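Local atomic coordinates of xylosidase (Xanthomonas axonopodis pv. citri, PDB entry 6XN2), a protein that probably hydrolyses xylan-derived xylo-oligosaccharides as a family 43 glycoside hydrolase, binding beta-D-xylopyranose units in its pocket. Residues L42-L46 with A97-L101; R90-P94 with L313-Q317; T129-F133 with L222-I227. All blocks are in the same frame, centred on the assembly; numbering follows the deposited sequence.

Interaction 1 of 3, residues L42-L46 with A97-L101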
loop_
_atom_site.group_PDB
_atom_site.type_symbol
_atom_site.label_atom_id
_atom_site.label_comp_id
_atom_site.label_asym_id
_atom_site.label_seq_id
_atom_site.Cartn_x
_atom_site.Cartn_y
_atom_site.Cartn_z
ATOM N N LEU A 42 -14.967 -7.649 -0.879
ATOM C CA LEU A 42 -15.596 -7.112 0.294
ATOM C C LEU A 42 -16.694 -6.186 -0.076
ATOM O O LEU A 42 -17.614 -5.985 0.654
ATOM C CB LEU A 42 -14.583 -6.353 1.132
ATOM C CG LEU A 42 -13.562 -7.230 1.776
ATOM C CD1 LEU A 42 -12.470 -6.415 2.398
ATOM C CD2 LEU A 42 -14.220 -8.113 2.800
ATOM N N VAL A 43 -16.603 -5.591 -1.249
ATOM C CA VAL A 43 -17.652 -4.745 -1.778
ATOM C C VAL A 43 -17.739 -4.923 -3.268
ATOM O O VAL A 43 -16.779 -5.212 -3.896
ATOM C CB VAL A 43 -17.494 -3.261 -1.515
ATOM C CG1 VAL A 43 -17.872 -2.883 -0.112
ATOM C CG2 VAL A 43 -16.128 -2.791 -1.870
ATOM N N THR A 44 -18.922 -4.761 -3.822
ATOM C CA THR A 44 -19.090 -4.935 -5.235
ATOM C C THR A 44 -19.810 -3.833 -5.901
ATOM O O THR A 44 -19.924 -3.860 -7.071
ATOM C CB THR A 44 -19.902 -6.176 -5.595
ATOM O OG1 THR A 44 -21.162 -6.108 -4.953
ATOM C CG2 THR A 44 -19.219 -7.380 -5.183
ATOM N N HIS A 45 -20.295 -2.851 -5.174
ATOM C CA HIS A 45 -21.019 -1.765 -5.807
ATOM C C HIS A 45 -20.140 -0.683 -6.392
ATOM O O HIS A 45 -20.603 0.181 -7.057
ATOM C CB HIS A 45 -22.052 -1.163 -4.888
ATOM C CG HIS A 45 -21.492 -0.609 -3.629
ATOM N ND1 HIS A 45 -21.074 -1.398 -2.596
ATOM C CD2 HIS A 45 -21.298 0.662 -3.228
ATOM C CE1 HIS A 45 -20.645 -0.642 -1.611
ATOM N NE2 HIS A 45 -20.770 0.615 -1.969
ATOM N N LEU A 46 -18.865 -0.748 -6.077
ATOM C CA LEU A 46 -17.876 0.127 -6.620
ATOM C C LEU A 46 -16.565 -0.636 -6.708
ATOM O O LEU A 46 -16.359 -1.566 -6.010
ATOM C CB LEU A 46 -17.757 1.382 -5.793
ATOM C CG LEU A 46 -16.905 1.429 -4.558
ATOM C CD1 LEU A 46 -16.736 2.863 -4.140
ATOM C CD2 LEU A 46 -17.549 0.674 -3.449
ATOM N N ALA A 97 -20.584 -7.231 8.089
ATOM C CA ALA A 97 -20.749 -6.740 6.729
ATOM C C ALA A 97 -19.946 -5.444 6.560
ATOM O O ALA A 97 -19.798 -4.671 7.507
ATOM C CB ALA A 97 -22.219 -6.515 6.420
ATOM N N VAL A 98 -19.418 -5.219 5.359
ATOM C CA VAL A 98 -18.619 -4.028 5.077
ATOM C C VAL A 98 -19.492 -2.836 4.701
ATOM O O VAL A 98 -20.314 -2.928 3.789
ATOM C CB VAL A 98 -17.619 -4.287 3.942
ATOM C CG1 VAL A 98 -16.958 -2.987 3.508
ATOM C CG2 VAL A 98 -16.584 -5.301 4.381
ATOM N N GLU A 99 -19.312 -1.722 5.405
ATOM C CA GLU A 99 -20.082 -0.510 5.137
ATOM C C GLU A 99 -19.307 0.436 4.239
ATOM O O GLU A 99 -18.122 0.665 4.455
ATOM C CB GLU A 99 -20.433 0.227 6.432
ATOM C CG GLU A 99 -20.688 -0.656 7.638
ATOM C CD GLU A 99 -20.713 0.138 8.936
ATOM O OE1 GLU A 99 -20.009 -0.267 9.886
ATOM O OE2 GLU A 99 -21.432 1.162 9.007
ATOM N N ASP A 100 -19.988 1.064 3.304
ATOM C CA ASP A 100 -19.405 2.071 2.459
ATOM C C ASP A 100 -19.811 3.372 3.121
ATOM O O ASP A 100 -20.929 3.770 3.047
ATOM C CB ASP A 100 -19.980 2.021 1.056
ATOM C CG ASP A 100 -19.365 3.042 0.122
ATOM O OD1 ASP A 100 -18.654 3.923 0.568
ATOM O OD2 ASP A 100 -19.589 2.941 -1.064
ATOM N N LEU A 101 -18.874 4.038 3.748
ATOM C CA LEU A 101 -19.165 5.264 4.481
ATOM C C LEU A 101 -19.195 6.473 3.548
ATOM O O LEU A 101 -19.355 7.608 3.994
ATOM C CB LEU A 101 -18.148 5.475 5.605
ATOM C CG LEU A 101 -18.196 4.387 6.683
ATOM C CD1 LEU A 101 -17.245 4.690 7.827
ATOM C CD2 LEU A 101 -19.613 4.228 7.192
#
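Val43 and Val98 meet through single methyls, CG1 of Val43 lying 3.7 Å from CG1 of Val98, and this is the tight part of the contact. The two side chains cross at about a right angle. Val98 touches two residues of the loop: with CG1 anti to its own nitrogen (chi1 171°), that branch faces Val43, while CG2 faces Leu42 and sits 4.0 Å from Leu42 CB. The carbonyl of Leu42 closes in too, its O lying 3.7 Å from Val98 CB. Leu89 and Met91 of strand 85-91 also touch Val98, so the valine is wedged between the 42-46 loop and the neighbouring strand. Leu42 is tied by backbone hydrogen bonding to Ile337 of strand 336-342.

The other end is polar and far more open. His45, an exposed residue, reaches across with its ring and donates from NE2 to OD2 of Asp100 over 2.8 Å, with an angle of 154° at the hydrogen. The acceptor stays close to the imidazole plane and offers its anti lone pair, the one turned away from OD1; ring and carboxylate are twisted 38° apart. Leu46 shields one face of the imidazole, its CD2 standing 3.5 Å above the His45 ring plane, and the same methyl lies 3.9 Å from OD2 of Asp100, which brings an apolar group up against the hydrogen-bonded oxygen.

Both carboxylate oxygens of Asp100 are engaged, since OD1 accepts from the backbone N of Gly102 and from ND1 of His87. With OD1 held on its own strand and on strand 85-91, the group has little freedom to rotate, and OD2 is presented to the loop. Two imidazoles sharing one carboxylate would probably lower the pKa of Asp100 and favour protonation of the histidines.

Interaction 2 of 3, residues R90-P94 with L313-Q317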
loop_
_atom_site.group_PDB
_atom_site.type_symbol
_atom_site.label_atom_id
_atom_site.label_comp_id
_atom_site.label_asym_id
_atom_site.label_seq_id
_atom_site.Cartn_x
_atom_site.Cartn_y
_atom_site.Cartn_z
ATOM N N ARG A 90 -15.857 0.396 6.421
ATOM C CA ARG A 90 -15.733 -0.017 7.811
ATOM C C ARG A 90 -16.300 -1.412 8.077
ATOM O O ARG A 90 -17.334 -1.793 7.527
ATOM C CB ARG A 90 -16.421 1.003 8.729
ATOM C CG ARG A 90 -16.393 0.635 10.215
ATOM C CD ARG A 90 -16.986 1.745 11.074
ATOM N NE ARG A 90 -18.392 1.967 10.751
ATOM C CZ ARG A 90 -19.031 3.120 10.927
ATOM N NH1 ARG A 90 -18.388 4.171 11.421
ATOM N NH2 ARG A 90 -20.314 3.217 10.605
ATOM N N MET A 91 -15.606 -2.165 8.924
ATOM C CA MET A 91 -16.182 -3.344 9.558
ATOM C C MET A 91 -16.297 -3.044 11.042
ATOM O O MET A 91 -15.283 -2.867 11.718
ATOM C CB MET A 91 -15.329 -4.589 9.320
ATOM C CG MET A 91 -15.373 -5.088 7.891
ATOM S SD MET A 91 -14.298 -6.512 7.644
ATOM C CE MET A 91 -15.085 -7.720 8.705
ATOM N N ALA A 92 -17.527 -2.969 11.540
ATOM C CA ALA A 92 -17.769 -2.587 12.928
ATOM C C ALA A 92 -17.163 -3.590 13.907
ATOM O O ALA A 92 -16.733 -3.218 14.997
ATOM C CB ALA A 92 -19.259 -2.440 13.186
ATOM N N HIS A 93 -17.128 -4.856 13.506
ATOM C CA HIS A 93 -16.561 -5.920 14.330
ATOM C C HIS A 93 -16.096 -7.049 13.408
ATOM O O HIS A 93 -16.395 -7.026 12.211
ATOM C CB HIS A 93 -17.589 -6.419 15.352
ATOM C CG HIS A 93 -18.901 -6.800 14.744
ATOM N ND1 HIS A 93 -20.018 -5.997 14.824
ATOM C CD2 HIS A 93 -19.267 -7.887 14.025
ATOM C CE1 HIS A 93 -21.022 -6.580 14.192
ATOM N NE2 HIS A 93 -20.593 -7.727 13.696
ATOM N N PRO A 94 -15.377 -8.019 13.919
ATOM C CA PRO A 94 -14.938 -9.070 13.018
ATOM C C PRO A 94 -16.091 -9.837 12.394
ATOM O O PRO A 94 -17.059 -10.100 13.046
ATOM C CB PRO A 94 -14.132 -9.966 13.914
ATOM C CG PRO A 94 -13.661 -9.084 14.990
ATOM C CD PRO A 94 -14.726 -8.105 15.218
ATOM N N LEU A 313 -4.052 -6.028 12.438
ATOM C CA LEU A 313 -4.567 -6.875 13.530
ATOM C C LEU A 313 -5.931 -6.343 13.956
ATOM O O LEU A 313 -6.030 -5.170 14.236
ATOM C CB LEU A 313 -3.577 -6.813 14.688
ATOM C CG LEU A 313 -3.973 -7.570 15.948
ATOM C CD1 LEU A 313 -4.176 -9.035 15.650
ATOM C CD2 LEU A 313 -2.921 -7.389 17.013
ATOM N N PHE A 314 -6.937 -7.205 13.947
ATOM C CA PHE A 314 -8.291 -6.863 14.373
ATOM C C PHE A 314 -8.741 -7.896 15.402
ATOM O O PHE A 314 -9.002 -9.045 15.053
ATOM C CB PHE A 314 -9.249 -6.838 13.181
ATOM C CG PHE A 314 -10.567 -6.165 13.463
ATOM C CD1 PHE A 314 -10.716 -5.312 14.545
ATOM C CD2 PHE A 314 -11.654 -6.379 12.632
ATOM C CE1 PHE A 314 -11.929 -4.685 14.796
ATOM C CE2 PHE A 314 -12.869 -5.761 12.879
ATOM C CZ PHE A 314 -13.005 -4.913 13.959
ATOM N N GLN A 315 -8.797 -7.513 16.659
ATOM C CA GLN A 315 -9.154 -8.414 17.725
ATOM C C GLN A 315 -8.290 -9.690 17.763
ATOM O O GLN A 315 -7.103 -9.637 17.971
ATOM C CB GLN A 315 -10.668 -8.689 17.770
ATOM C CG GLN A 315 -11.506 -7.445 17.990
ATOM C CD GLN A 315 -12.990 -7.684 18.201
ATOM O OE1 GLN A 315 -13.430 -8.786 18.331
ATOM N NE2 GLN A 315 -13.744 -6.629 18.241
ATOM N N GLN A 316 -8.898 -10.841 17.566
ATOM C CA GLN A 316 -8.179 -12.108 17.642
ATOM C C GLN A 316 -7.465 -12.554 16.378
ATOM O O GLN A 316 -6.976 -13.661 16.309
ATOM C CB GLN A 316 -9.152 -13.208 18.046
ATOM C CG GLN A 316 -9.717 -12.991 19.440
ATOM C CD GLN A 316 -10.788 -13.969 19.847
ATOM O OE1 GLN A 316 -11.949 -13.747 19.644
ATOM N NE2 GLN A 316 -10.383 -15.037 20.455
ATOM N N GLN A 317 -7.319 -11.679 15.414
ATOM C CA GLN A 317 -6.822 -12.129 14.114
ATOM C C GLN A 317 -6.040 -11.071 13.339
ATOM O O GLN A 317 -6.486 -9.929 13.223
ATOM C CB GLN A 317 -8.000 -12.606 13.261
ATOM C CG GLN A 317 -7.611 -13.169 11.915
ATOM C CD GLN A 317 -6.800 -14.434 12.044
ATOM O OE1 GLN A 317 -7.234 -15.398 12.675
ATOM N NE2 GLN A 317 -5.606 -14.436 11.457
#
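Phe314 pushes its ring rim into the backbone between Met91 and Pro94. Phe314 CE2 lies 3.5 Å from His93 C and equally close to Pro94 N, so the His93-Pro94 peptide bond packs obliquely against this corner of the ring. CZ comes within 3.8 Å of Met91 O, which approaches obliquely. Pro94 covers part of one face: CG stands 4.0 Å above the Phe314 plane near the rim, and CD makes an off-centre CH-pi contact, 4.2 Å from the ring centroid. The side-chain amide of Gln315 takes the same proline from another direction; its OE1 is 3.4 Å from Pro94 CG, and the two side chains cross at roughly 90°.

One step out, the phenylalanine owes its reach to a first torsion of -165°, which sets CG trans to the backbone nitrogen. Leu60 and Tyr319 pack around Phe314 from strands 59-67 and 317-324, while Met91 is bonded through its backbone to Leu60.

Further out, the chain reverses from Phe314 to Gln317, with Phe314 N donating to Gln317 O over 2.9 Å and Gln317 N returning a bond to Phe314 O. Gln315 has a positive phi of 54°. This is a type II' turn forming the two-residue loop of the beta hairpin of strands 310-314 and 317-324, set here against the end of strand 85-91 where two sheets of the family 43 beta-propeller meet.

Interaction 3 of 3, residues T129-F133 with L222-I227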
loop_
_atom_site.group_PDB
_atom_site.type_symbol
_atom_site.label_atom_id
_atom_site.label_comp_id
_atom_site.label_asym_id
_atom_site.label_seq_id
_atom_site.Cartn_x
_atom_site.Cartn_y
_atom_site.Cartn_z
ATOM N N THR A 129 -7.845 12.556 12.333
ATOM C CA THR A 129 -7.547 11.481 11.420
ATOM C C THR A 129 -6.958 12.137 10.190
ATOM O O THR A 129 -7.459 13.103 9.716
ATOM C CB THR A 129 -8.774 10.656 11.011
ATOM O OG1 THR A 129 -9.415 10.149 12.156
ATOM C CG2 THR A 129 -8.379 9.502 10.135
ATOM N N TYR A 130 -5.866 11.597 9.707
ATOM C CA TYR A 130 -5.206 12.130 8.555
ATOM C C TYR A 130 -5.263 11.166 7.400
ATOM O O TYR A 130 -4.995 10.057 7.579
ATOM C CB TYR A 130 -3.760 12.461 8.883
ATOM C CG TYR A 130 -3.621 13.427 10.017
ATOM C CD1 TYR A 130 -3.588 12.997 11.296
ATOM C CD2 TYR A 130 -3.546 14.754 9.800
ATOM C CE1 TYR A 130 -3.477 13.876 12.342
ATOM C CE2 TYR A 130 -3.437 15.638 10.838
ATOM C CZ TYR A 130 -3.405 15.188 12.102
ATOM O OH TYR A 130 -3.302 16.036 13.126
ATOM N N LEU A 131 -5.630 11.638 6.222
ATOM C CA LEU A 131 -5.680 10.818 5.034
ATOM C C LEU A 131 -4.512 11.161 4.143
ATOM O O LEU A 131 -4.438 12.219 3.661
ATOM C CB LEU A 131 -7.000 10.989 4.294
ATOM C CG LEU A 131 -7.269 10.126 3.065
ATOM C CD1 LEU A 131 -7.219 8.675 3.407
ATOM C CD2 LEU A 131 -8.605 10.423 2.463
ATOM N N TYR A 132 -3.577 10.247 3.998
ATOM C CA TYR A 132 -2.405 10.447 3.151
ATOM C C TYR A 132 -2.661 9.859 1.775
ATOM O O TYR A 132 -3.125 8.730 1.668
ATOM C CB TYR A 132 -1.165 9.802 3.778
ATOM C CG TYR A 132 -0.841 10.370 5.124
ATOM C CD1 TYR A 132 -1.503 9.925 6.263
ATOM C CD2 TYR A 132 0.117 11.369 5.262
ATOM C CE1 TYR A 132 -1.218 10.460 7.504
ATOM C CE2 TYR A 132 0.409 11.912 6.498
ATOM C CZ TYR A 132 -0.259 11.454 7.613
ATOM O OH TYR A 132 0.030 11.987 8.842
ATOM N N PHE A 133 -2.362 10.614 0.723
ATOM C CA PHE A 133 -2.663 10.151 -0.629
ATOM C C PHE A 133 -1.662 10.651 -1.662
ATOM O O PHE A 133 -1.183 11.784 -1.577
ATOM C CB PHE A 133 -4.079 10.588 -1.032
ATOM C CG PHE A 133 -4.248 12.081 -1.123
ATOM C CD1 PHE A 133 -4.476 12.833 0.016
ATOM C CD2 PHE A 133 -4.180 12.728 -2.347
ATOM C CE1 PHE A 133 -4.625 14.207 -0.057
ATOM C CE2 PHE A 133 -4.324 14.111 -2.423
ATOM C CZ PHE A 133 -4.555 14.842 -1.284
ATOM N N LEU A 222 7.344 11.293 10.871
ATOM C CA LEU A 222 6.459 12.380 10.736
ATOM C C LEU A 222 6.553 13.325 11.917
ATOM O O LEU A 222 6.775 12.935 13.006
ATOM C CB LEU A 222 5.023 11.867 10.643
ATOM C CG LEU A 222 4.602 11.230 9.332
ATOM C CD1 LEU A 222 3.267 10.558 9.455
ATOM C CD2 LEU A 222 4.571 12.221 8.214
ATOM N N HIS A 223 6.301 14.578 11.624
ATOM C CA HIS A 223 6.247 15.600 12.681
ATOM C C HIS A 223 4.997 15.319 13.511
ATOM O O HIS A 223 4.003 14.837 13.007
ATOM C CB HIS A 223 6.231 16.982 12.031
ATOM C CG HIS A 223 6.424 18.131 12.958
ATOM N ND1 HIS A 223 5.402 18.671 13.684
ATOM C CD2 HIS A 223 7.510 18.862 13.256
ATOM C CE1 HIS A 223 5.853 19.660 14.407
ATOM N NE2 HIS A 223 7.126 19.807 14.152
ATOM N N GLU A 224 4.986 15.802 14.742
ATOM C CA GLU A 224 3.841 15.685 15.616
ATOM C C GLU A 224 2.572 16.295 15.043
ATOM O O GLU A 224 1.507 15.887 15.341
ATOM C CB GLU A 224 4.148 16.278 16.991
ATOM C CG GLU A 224 4.347 17.774 16.961
ATOM C CD GLU A 224 4.885 18.361 18.256
ATOM O OE1 GLU A 224 4.535 17.869 19.338
ATOM O OE2 GLU A 224 5.641 19.330 18.185
ATOM N N ARG A 225 2.661 17.325 14.203
ATOM C CA ARG A 225 1.502 17.943 13.520
ATOM C C ARG A 225 0.964 17.068 12.373
ATOM O O ARG A 225 -0.025 17.454 11.835
ATOM C CB ARG A 225 1.881 19.329 13.017
ATOM C CG ARG A 225 2.720 19.307 11.760
ATOM C CD ARG A 225 3.252 20.681 11.451
ATOM N NE ARG A 225 2.210 21.673 11.365
ATOM C CZ ARG A 225 2.306 22.802 10.705
ATOM N NH1 ARG A 225 3.395 23.076 10.024
ATOM N NH2 ARG A 225 1.307 23.649 10.706
ATOM N N MET A 226 1.683 16.012 11.981
ATOM C CA MET A 226 1.295 14.993 11.035
ATOM C C MET A 226 1.200 15.348 9.601
ATOM O O MET A 226 1.127 14.493 8.782
ATOM C CB MET A 226 0.017 14.285 11.471
ATOM C CG MET A 226 0.096 13.652 12.824
ATOM S SD MET A 226 1.075 12.176 12.777
ATOM C CE MET A 226 -0.142 11.073 12.098
ATOM N N ILE A 227 1.218 16.616 9.298
ATOM C CA ILE A 227 1.071 17.009 7.898
ATOM C C ILE A 227 2.421 17.402 7.282
ATOM O O ILE A 227 2.495 17.770 6.107
ATOM C CB ILE A 227 0.070 18.166 7.748
ATOM C CG1 ILE A 227 0.601 19.419 8.444
ATOM C CG2 ILE A 227 -1.291 17.773 8.309
ATOM C CD1 ILE A 227 -0.311 20.600 8.295
HETATM O O HOH W 1 -1.835 15.576 15.342
#
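Met226 lies across the face of Tyr130, and its side chain can be traced atom by atom over two tyrosines. CB sits almost squarely above the ring, 3.5 Å from the Tyr130 centroid and only 10° off the normal, a close CH-pi contact; the same carbon also borders the hydroxyl of Tyr132. CG moves outward to one side of the ring, 3.6 Å from Tyr130 CE1. SD then stands oblique to the aromatic face, 5.3 Å from the Tyr130 centroid, as a Met-aromatic contact. Bends at chi2 (-74°) and chi3 fold the chain back, bringing the terminal CE to 3.4 Å from Tyr132 OH and also close to CD1 of Tyr130.

Tyr130 and Tyr132 alternate with Leu131 along strand 128-136 and so project from the same face of their sheet. In the five-bladed propeller of family 43 the sheets stand side by side as blades, and here the loop after strand 218-221 of the next sheet meets that aromatic face. Val146 packs against both tyrosines and against Ile227, whose CG2 approaches Tyr130 obliquely.

The backbone of Met226 gives the contact its direct polar link: Tyr132 OH donates to Met226 O over 2.7 Å, arriving 23° out of the carbonyl plane. Behind it, a type I turn from His223 to Met226 is closed by Met226 N donating to His223 O. The His223 ring steadies the same turn, its ND1 accepting from Arg225 N across 3.1 Å in a nearly straight bond. Arg225 turns its guanidinium to Asp228. At the outer end, Tyr130 OH hydrogen-bonds a water at 2.7 Å, and this water makes a weak bond to the carbonyl oxygen of Glu224.

Overall arrangement
Interactions 1 and 2 are neighbours, their centres 16 Å apart; each has one segment on the same antiparallel sheet, where strands 85-91 and 99-106 lie side by side. They touch through a salt bridge from Arg90 NH2 to Glu99 OE2, 2.8 Å long, and through packing of Leu101 on Arg90. Interaction 3 belongs to other sheets, with its centre 26 Å from that of interaction 1 and 24 Å from that of interaction 2. Along the chain the segments of 1 and 2 alternate, while both segments of 3 fall between 90-94 and 313-317. Interaction 2 thus joins early and late sheets of the propeller, and interaction 3 joins two sheets in between.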